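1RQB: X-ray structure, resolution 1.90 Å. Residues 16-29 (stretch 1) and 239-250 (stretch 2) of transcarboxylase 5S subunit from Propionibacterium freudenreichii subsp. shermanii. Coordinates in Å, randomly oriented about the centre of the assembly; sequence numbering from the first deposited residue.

Stretch 1 16-29: EIEVSEPREVGITE
Stretch 2 (239-250) MKAIEAGVDVVD

Transcarboxylase 5S illustrates how a helix C-terminus and the strand after it can be tied to one distant segment. Residues 16-19 are extended (phi/psi of Val19 -127/156); their axis and that of helix 239-243 approach to 9.0 Å, the N-to-C directions 73° apart, with Val19 CA 4.7 Å from Glu243 CA. Gly245, at phi/psi 107/15, is the first residue to leave helical angles, in a Schellman motif; a CB there would jam against the preceding carbonyl, so glycine fits. After this turn, strand 248-250 runs parallel to strand 26-29, crossing at -26°, with Gly26, Ile27 and Thr28 opposite Val248, Val249 and Asp250 (CA-CA 4.2, 5.2 and 4.6 Å). Gly26 N donates to Asp247 O (2.9 Å), Val249 N to Gly26 O (3.0 Å) and Thr28 N to Val249 O (3.0 Å). A CB on Gly26 would crowd Val248 CG2.

Polar groups, backbone and side chain, satisfy carbonyls at the helix end and in the turn after it. Ser20 N donates to Glu243 O (2.8 Å), while Ser20 OG (chi1 p) donates to Ile242 O (2.9 Å) and accepts from Arg23 NE (3.1 Å). Extended as p, t, t, with chi4 86°, Arg23 has N-H groups enough to reach Ile242 O through NH2 (2.9 Å) and grip Val246 O with NH1 (2.9 Å) and NH2 (2.7 Å). Buried apolar side chains suit the packing: Val25 CG2 (chi1 t) meets Ile242 CG2 at 3.8 Å, and Ile27 CD1 (m, m) meets Val249 CG2 (chi1 m) at 3.4 Å. Both sides summed, 700 Å² is buried.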

ATOM      1  N   GLU A  16       7.751   1.297  28.147  1.00 23.60           N
ATOM      2  CA  GLU A  16       6.536   0.494  27.952  1.00 24.74           C
ATOM      3  C   GLU A  16       5.407   1.371  27.407  1.00 25.81           C
ATOM      4  O   GLU A  16       5.366   2.579  27.633  1.00 27.33           O
ATOM      5  CB  GLU A  16       6.088  -0.115  29.270  1.00 29.31           C
ATOM      6  CG  GLU A  16       7.154  -0.925  29.955  1.00 41.03           C
ATOM      7  CD  GLU A  16       6.567  -1.986  30.849  1.00 46.72           C
ATOM      8  OE1 GLU A  16       6.403  -3.133  30.372  1.00 51.57           O
ATOM      9  OE2 GLU A  16       6.254  -1.670  32.018  1.00 50.74           O
ATOM     10  N   ILE A  17       4.504   0.733  26.677  1.00 20.66           N
ATOM     11  CA  ILE A  17       3.333   1.430  26.130  1.00 18.21           C
ATOM     12  C   ILE A  17       2.071   0.707  26.604  1.00 18.70           C
ATOM     13  O   ILE A  17       1.960  -0.513  26.496  1.00 14.78           O
ATOM     14  CB  ILE A  17       3.334   1.424  24.595  1.00 20.63           C
ATOM     15  CG1 ILE A  17       4.516   2.233  24.074  1.00 20.02           C
ATOM     16  CG2 ILE A  17       2.023   2.018  24.083  1.00 23.96           C
ATOM     17  CD1 ILE A  17       4.729   2.100  22.581  1.00 26.94           C
ATOM     18  N   GLU A  18       1.130   1.462  27.147  1.00 14.76           N
ATOM     19  CA  GLU A  18      -0.131   0.870  27.608  1.00 19.38           C
ATOM     20  C   GLU A  18      -1.001   0.582  26.383  1.00 19.73           C
ATOM     21  O   GLU A  18      -1.138   1.433  25.505  1.00 17.69           O
ATOM     22  CB  GLU A  18      -0.835   1.850  28.536  1.00 24.83           C
ATOM     23  CG  GLU A  18      -2.176   1.375  29.051  1.00 38.56           C
ATOM     24  CD  GLU A  18      -2.700   2.278  30.144  1.00 44.70           C
ATOM     25  OE1 GLU A  18      -2.133   2.241  31.259  1.00 51.38           O
ATOM     26  OE2 GLU A  18      -3.661   3.036  29.886  1.00 48.42           O
ATOM     27  N   VAL A  19      -1.573  -0.618  26.308  1.00 14.60           N
ATOM     28  CA  VAL A  19      -2.433  -0.960  25.166  1.00 14.50           C
ATOM     29  C   VAL A  19      -3.772  -1.476  25.696  1.00 15.44           C
ATOM     30  O   VAL A  19      -3.856  -1.961  26.823  1.00 15.34           O
ATOM     31  CB  VAL A  19      -1.775  -2.010  24.235  1.00 16.46           C
ATOM     32  CG1 VAL A  19      -0.478  -1.442  23.667  1.00 15.68           C
ATOM     33  CG2 VAL A  19      -1.501  -3.315  24.989  1.00 15.91           C
ATOM     34  N   SER A  20      -4.813  -1.369  24.881  1.00 12.89           N
ATOM     35  CA  SER A  20      -6.156  -1.781  25.315  1.00 15.61           C
ATOM     36  C   SER A  20      -6.225  -3.292  25.534  1.00 18.76           C
ATOM     37  O   SER A  20      -5.402  -4.062  25.038  1.00 13.50           O
ATOM     38  CB  SER A  20      -7.218  -1.331  24.296  1.00 17.60           C
ATOM     39  OG  SER A  20      -6.940  -1.822  22.995  1.00 18.69           O
ATOM     40  N   GLU A  21      -7.232  -3.694  26.301  1.00 16.81           N
ATOM     41  CA  GLU A  21      -7.460  -5.108  26.630  1.00 19.48           C
ATOM     42  C   GLU A  21      -7.840  -5.871  25.359  1.00 15.81           C
ATOM     43  O   GLU A  21      -8.346  -5.283  24.404  1.00 13.43           O
ATOM     44  CB  GLU A  21      -8.614  -5.223  27.637  1.00 20.01           C
ATOM     45  CG  GLU A  21      -9.983  -4.793  27.098  0.50 19.64           C
ATOM     46  CD  GLU A  21     -10.108  -3.297  26.825  0.50 28.28           C
ATOM     47  OE1 GLU A  21     -11.123  -2.897  26.208  0.50 26.84           O
ATOM     48  OE2 GLU A  21      -9.213  -2.519  27.228  0.50 26.72           O
ATOM     49  N   PRO A  22      -7.578  -7.190  25.325  1.00 15.41           N
ATOM     50  CA  PRO A  22      -7.914  -8.019  24.163  1.00 14.03           C
ATOM     51  C   PRO A  22      -9.399  -7.799  23.865  1.00 15.40           C
ATOM     52  O   PRO A  22     -10.214  -7.764  24.785  1.00 14.51           O
ATOM     53  CB  PRO A  22      -7.626  -9.431  24.660  1.00 17.45           C
ATOM     54  CG  PRO A  22      -6.431  -9.205  25.578  1.00 18.88           C
ATOM     55  CD  PRO A  22      -6.857  -7.974  26.348  1.00 17.20           C
ATOM     56  N   ARG A  23      -9.761  -7.663  22.593  1.00 12.05           N
ATOM     57  CA  ARG A  23     -11.167  -7.378  22.272  1.00 14.54           C
ATOM     58  C   ARG A  23     -11.386  -7.468  20.760  1.00 13.74           C
ATOM     59  O   ARG A  23     -10.433  -7.531  19.986  1.00 11.78           O
ATOM     60  CB  ARG A  23     -11.481  -5.948  22.736  1.00 17.09           C
ATOM     61  CG  ARG A  23     -10.609  -4.897  22.025  1.00 17.10           C
ATOM     62  CD  ARG A  23     -10.617  -3.493  22.709  1.00 21.13           C
ATOM     63  NE  ARG A  23      -9.769  -2.562  21.953  1.00 15.40           N
ATOM     64  CZ  ARG A  23     -10.219  -1.861  20.919  1.00 15.22           C
ATOM     65  NH1 ARG A  23     -11.484  -1.987  20.574  1.00 13.36           N
ATOM     66  NH2 ARG A  23      -9.409  -1.088  20.188  1.00  9.93           N
ATOM     67  N   GLU A  24     -12.654  -7.459  20.352  1.00 11.91           N
ATOM     68  CA  GLU A  24     -12.977  -7.480  18.919  1.00 12.70           C
ATOM     69  C   GLU A  24     -13.056  -6.033  18.433  1.00 12.35           C
ATOM     70  O   GLU A  24     -13.597  -5.161  19.114  1.00 16.52           O
ATOM     71  CB  GLU A  24     -14.324  -8.165  18.647  1.00 16.22           C
ATOM     72  CG  GLU A  24     -14.392  -9.618  19.041  0.50 20.98           C
ATOM     73  CD  GLU A  24     -15.721 -10.258  18.676  0.50 22.78           C
ATOM     74  OE1 GLU A  24     -15.814 -11.495  18.769  0.50 28.16           O
ATOM     75  OE2 GLU A  24     -16.671  -9.532  18.301  0.50 25.76           O
ATOM     76  N   VAL A  25     -12.484  -5.784  17.264  1.00 12.21           N
ATOM     77  CA  VAL A  25     -12.516  -4.443  16.664  1.00 12.74           C
ATOM     78  C   VAL A  25     -13.514  -4.492  15.505  1.00 11.79           C
ATOM     79  O   VAL A  25     -13.485  -5.423  14.701  1.00 10.89           O
ATOM     80  CB  VAL A  25     -11.125  -4.050  16.111  1.00 15.79           C
ATOM     81  CG1 VAL A  25     -11.173  -2.636  15.529  1.00 15.66           C
ATOM     82  CG2 VAL A  25     -10.086  -4.132  17.215  1.00 16.41           C
ATOM     83  N   GLY A  26     -14.410  -3.516  15.432  1.00 10.00           N
ATOM     84  CA  GLY A  26     -15.378  -3.518  14.350  1.00  9.74           C
ATOM     85  C   GLY A  26     -14.771  -2.961  13.070  1.00 11.26           C
ATOM     86  O   GLY A  26     -13.855  -2.142  13.115  1.00  8.81           O
ATOM     87  N   ILE A  27     -15.300  -3.384  11.929  1.00  9.31           N
ATOM     88  CA  ILE A  27     -14.800  -2.917  10.629  1.00  9.29           C
ATOM     89  C   ILE A  27     -15.958  -2.377   9.788  1.00 12.47           C
ATOM     90  O   ILE A  27     -16.999  -3.020   9.669  1.00 11.22           O
ATOM     91  CB  ILE A  27     -14.182  -4.061   9.807  1.00 11.00           C
ATOM     92  CG1 ILE A  27     -12.957  -4.632  10.530  1.00 17.44           C
ATOM     93  CG2 ILE A  27     -13.853  -3.560   8.382  1.00  9.29           C
ATOM     94  CD1 ILE A  27     -11.795  -3.697  10.628  1.00 20.68           C
ATOM     95  N   THR A  28     -15.758  -1.190   9.224  1.00  8.71           N
ATOM     96  CA  THR A  28     -16.746  -0.595   8.313  1.00 10.11           C
ATOM     97  C   THR A  28     -16.184  -0.718   6.895  1.00 10.69           C
ATOM     98  O   THR A  28     -15.050  -0.315   6.639  1.00 10.71           O
ATOM     99  CB  THR A  28     -17.011   0.888   8.650  1.00  9.50           C
ATOM    100  OG1 THR A  28     -17.879   0.959   9.784  1.00 12.09           O
ATOM    101  CG2 THR A  28     -17.683   1.623   7.464  1.00  8.82           C
ATOM    102  N   GLU A  29     -16.963  -1.307   5.985  1.00  9.28           N
ATOM    103  CA  GLU A  29     -16.539  -1.506   4.591  1.00 10.47           C
ATOM    104  C   GLU A  29     -16.915  -0.277   3.759  1.00  9.85           C
ATOM    105  O   GLU A  29     -18.042   0.212   3.833  1.00  8.93           O
ATOM    106  CB  GLU A  29     -17.191  -2.770   4.021  1.00 11.28           C
ATOM    107  CG  GLU A  29     -16.825  -3.083   2.559  1.00 10.86           C
ATOM    108  CD  GLU A  29     -15.322  -3.222   2.317  1.00 10.58           C
ATOM    109  OE1 GLU A  29     -14.633  -4.040   2.988  1.00 13.70           O
ATOM    110  OE2 GLU A  29     -14.828  -2.504   1.435  1.00  9.97           O
HETATM  111  N   MSE A 239      -3.292   0.465  13.528  1.00  8.37           N
HETATM  112  CA  MSE A 239      -2.817  -0.455  14.574  1.00  8.89           C
HETATM  113  C   MSE A 239      -2.654   0.312  15.889  1.00  9.72           C
HETATM  114  O   MSE A 239      -3.061  -0.169  16.946  1.00 10.33           O
HETATM  115  CB  MSE A 239      -1.474  -1.085  14.186  1.00  9.62           C
HETATM  116  CG  MSE A 239      -0.911  -2.044  15.242  1.00 15.19           C
HETATM  117 SE   MSE A 239      -1.962  -3.710  15.413  1.00 34.21          SE
HETATM  118  CE  MSE A 239      -2.896  -3.327  17.030  1.00 23.54           C
ATOM    119  N   LYS A 240      -2.050   1.498  15.837  1.00  6.60           N
ATOM    120  CA  LYS A 240      -1.874   2.319  17.046  1.00 10.44           C
ATOM    121  C   LYS A 240      -3.229   2.775  17.593  1.00 11.80           C
ATOM    122  O   LYS A 240      -3.405   2.892  18.805  1.00 10.65           O
ATOM    123  CB  LYS A 240      -0.986   3.546  16.749  1.00 11.73           C
ATOM    124  CG  LYS A 240       0.478   3.174  16.611  1.00 18.58           C
ATOM    125  CD  LYS A 240       0.943   2.584  17.921  1.00 28.37           C
ATOM    126  CE  LYS A 240       2.370   2.094  17.868  1.00 31.15           C
ATOM    127  NZ  LYS A 240       2.676   1.341  19.118  1.00 34.28           N
ATOM    128  N   ALA A 241      -4.185   3.034  16.704  1.00  7.53           N
ATOM    129  CA  ALA A 241      -5.514   3.466  17.159  1.00 12.05           C
ATOM    130  C   ALA A 241      -6.189   2.305  17.892  1.00  7.97           C
ATOM    131  O   ALA A 241      -6.893   2.503  18.881  1.00 10.06           O
ATOM    132  CB  ALA A 241      -6.372   3.920  15.966  1.00  9.00           C
ATOM    133  N   ILE A 242      -5.964   1.091  17.411  1.00  7.22           N
ATOM    134  CA  ILE A 242      -6.542  -0.096  18.056  1.00  9.05           C
ATOM    135  C   ILE A 242      -5.887  -0.277  19.427  1.00  8.96           C
ATOM    136  O   ILE A 242      -6.554  -0.604  20.408  1.00 11.33           O
ATOM    137  CB  ILE A 242      -6.347  -1.346  17.162  1.00  7.71           C
ATOM    138  CG1 ILE A 242      -7.281  -1.234  15.948  1.00  8.44           C
ATOM    139  CG2 ILE A 242      -6.619  -2.642  17.967  1.00  8.18           C
ATOM    140  CD1 ILE A 242      -6.986  -2.235  14.839  1.00 11.69           C
ATOM    141  N   GLU A 243      -4.584  -0.041  19.520  1.00 12.15           N
ATOM    142  CA  GLU A 243      -3.923  -0.154  20.828  1.00 11.06           C
ATOM    143  C   GLU A 243      -4.477   0.908  21.782  1.00 10.90           C
ATOM    144  O   GLU A 243      -4.548   0.688  22.989  1.00 14.83           O
ATOM    145  CB  GLU A 243      -2.394  -0.013  20.686  1.00 11.99           C
ATOM    146  CG  GLU A 243      -1.759  -1.165  19.882  1.00 11.85           C
ATOM    147  CD  GLU A 243      -0.248  -1.011  19.647  1.00 24.83           C
ATOM    148  OE1 GLU A 243       0.247   0.139  19.598  1.00 24.57           O
ATOM    149  OE2 GLU A 243       0.442  -2.053  19.494  1.00 25.10           O
ATOM    150  N   ALA A 244      -4.898   2.051  21.244  1.00 10.45           N
ATOM    151  CA  ALA A 244      -5.422   3.132  22.091  1.00 12.17           C
ATOM    152  C   ALA A 244      -6.892   2.894  22.447  1.00 14.41           C
ATOM    153  O   ALA A 244      -7.459   3.626  23.255  1.00 15.25           O
ATOM    154  CB  ALA A 244      -5.257   4.478  21.402  1.00 10.88           C
ATOM    155  N   GLY A 245      -7.516   1.891  21.835  1.00 12.46           N
ATOM    156  CA  GLY A 245      -8.907   1.590  22.154  1.00 13.51           C
ATOM    157  C   GLY A 245      -9.998   1.940  21.148  1.00 10.89           C
ATOM    158  O   GLY A 245     -11.178   1.939  21.499  1.00 12.36           O
ATOM    159  N   VAL A 246      -9.631   2.228  19.904  1.00  9.15           N
ATOM    160  CA  VAL A 246     -10.650   2.581  18.903  1.00  9.30           C
ATOM    161  C   VAL A 246     -11.625   1.414  18.728  1.00  9.86           C
ATOM    162  O   VAL A 246     -11.240   0.245  18.732  1.00 12.09           O
ATOM    163  CB  VAL A 246      -9.999   2.995  17.556  1.00  9.25           C
ATOM    164  CG1 VAL A 246      -9.568   1.758  16.740  1.00  7.00           C
ATOM    165  CG2 VAL A 246     -10.982   3.863  16.774  1.00 14.75           C
ATOM    166  N   ASP A 247     -12.897   1.749  18.544  1.00 10.23           N
ATOM    167  CA  ASP A 247     -13.962   0.738  18.457  1.00 10.77           C
ATOM    168  C   ASP A 247     -14.136   0.162  17.051  1.00 13.60           C
ATOM    169  O   ASP A 247     -14.378  -1.035  16.911  1.00 10.09           O
ATOM    170  CB  ASP A 247     -15.279   1.363  18.917  1.00 15.79           C
ATOM    171  CG  ASP A 247     -15.185   1.900  20.334  1.00 23.01           C
ATOM    172  OD1 ASP A 247     -15.460   1.124  21.270  1.00 26.99           O
ATOM    173  OD2 ASP A 247     -14.802   3.079  20.514  1.00 22.88           O
ATOM    174  N   VAL A 248     -14.028   1.004  16.025  1.00 10.78           N
ATOM    175  CA  VAL A 248     -14.258   0.568  14.640  1.00 10.49           C
ATOM    176  C   VAL A 248     -13.276   1.273  13.701  1.00 10.39           C
ATOM    177  O   VAL A 248     -12.972   2.448  13.898  1.00  9.26           O
ATOM    178  CB  VAL A 248     -15.694   0.983  14.150  1.00 10.23           C
ATOM    179  CG1 VAL A 248     -15.905   0.569  12.664  1.00 11.63           C
ATOM    180  CG2 VAL A 248     -16.775   0.385  15.063  1.00  9.76           C
ATOM    181  N   VAL A 249     -12.777   0.573  12.678  1.00  7.97           N
ATOM    182  CA  VAL A 249     -11.904   1.230  11.693  1.00  7.43           C
ATOM    183  C   VAL A 249     -12.488   0.995  10.297  1.00  9.86           C
ATOM    184  O   VAL A 249     -13.104  -0.043  10.055  1.00  9.23           O
ATOM    185  CB  VAL A 249     -10.426   0.719  11.776  1.00 13.16           C
ATOM    186  CG1 VAL A 249      -9.816   1.106  13.151  1.00 12.16           C
ATOM    187  CG2 VAL A 249     -10.366  -0.782  11.579  1.00 14.04           C
ATOM    188  N   ASP A 250     -12.357   1.982   9.399  1.00  9.08           N
ATOM    189  CA  ASP A 250     -12.892   1.882   8.032  1.00  9.40           C
ATOM    190  C   ASP A 250     -11.818   1.347   7.083  1.00  9.53           C
ATOM    191  O   ASP A 250     -10.669   1.787   7.119  1.00 10.28           O
ATOM    192  CB  ASP A 250     -13.340   3.249   7.496  1.00 10.95           C
ATOM    193  CG  ASP A 250     -14.444   3.884   8.313  1.00 15.14           C
ATOM    194  OD1 ASP A 250     -14.854   3.303   9.340  1.00 18.27           O
ATOM    195  OD2 ASP A 250     -14.898   4.981   7.914  1.00 13.74           O
TER
HETATM  196  O   HOH W   1      -4.315   2.146  25.623  1.00 23.48           O
HETATM  197  O   HOH W   2     -14.248  -2.634  19.260  1.00 31.67           O
HETATM  198  O   HOH W   3     -17.609   3.510  10.560  1.00 15.20           O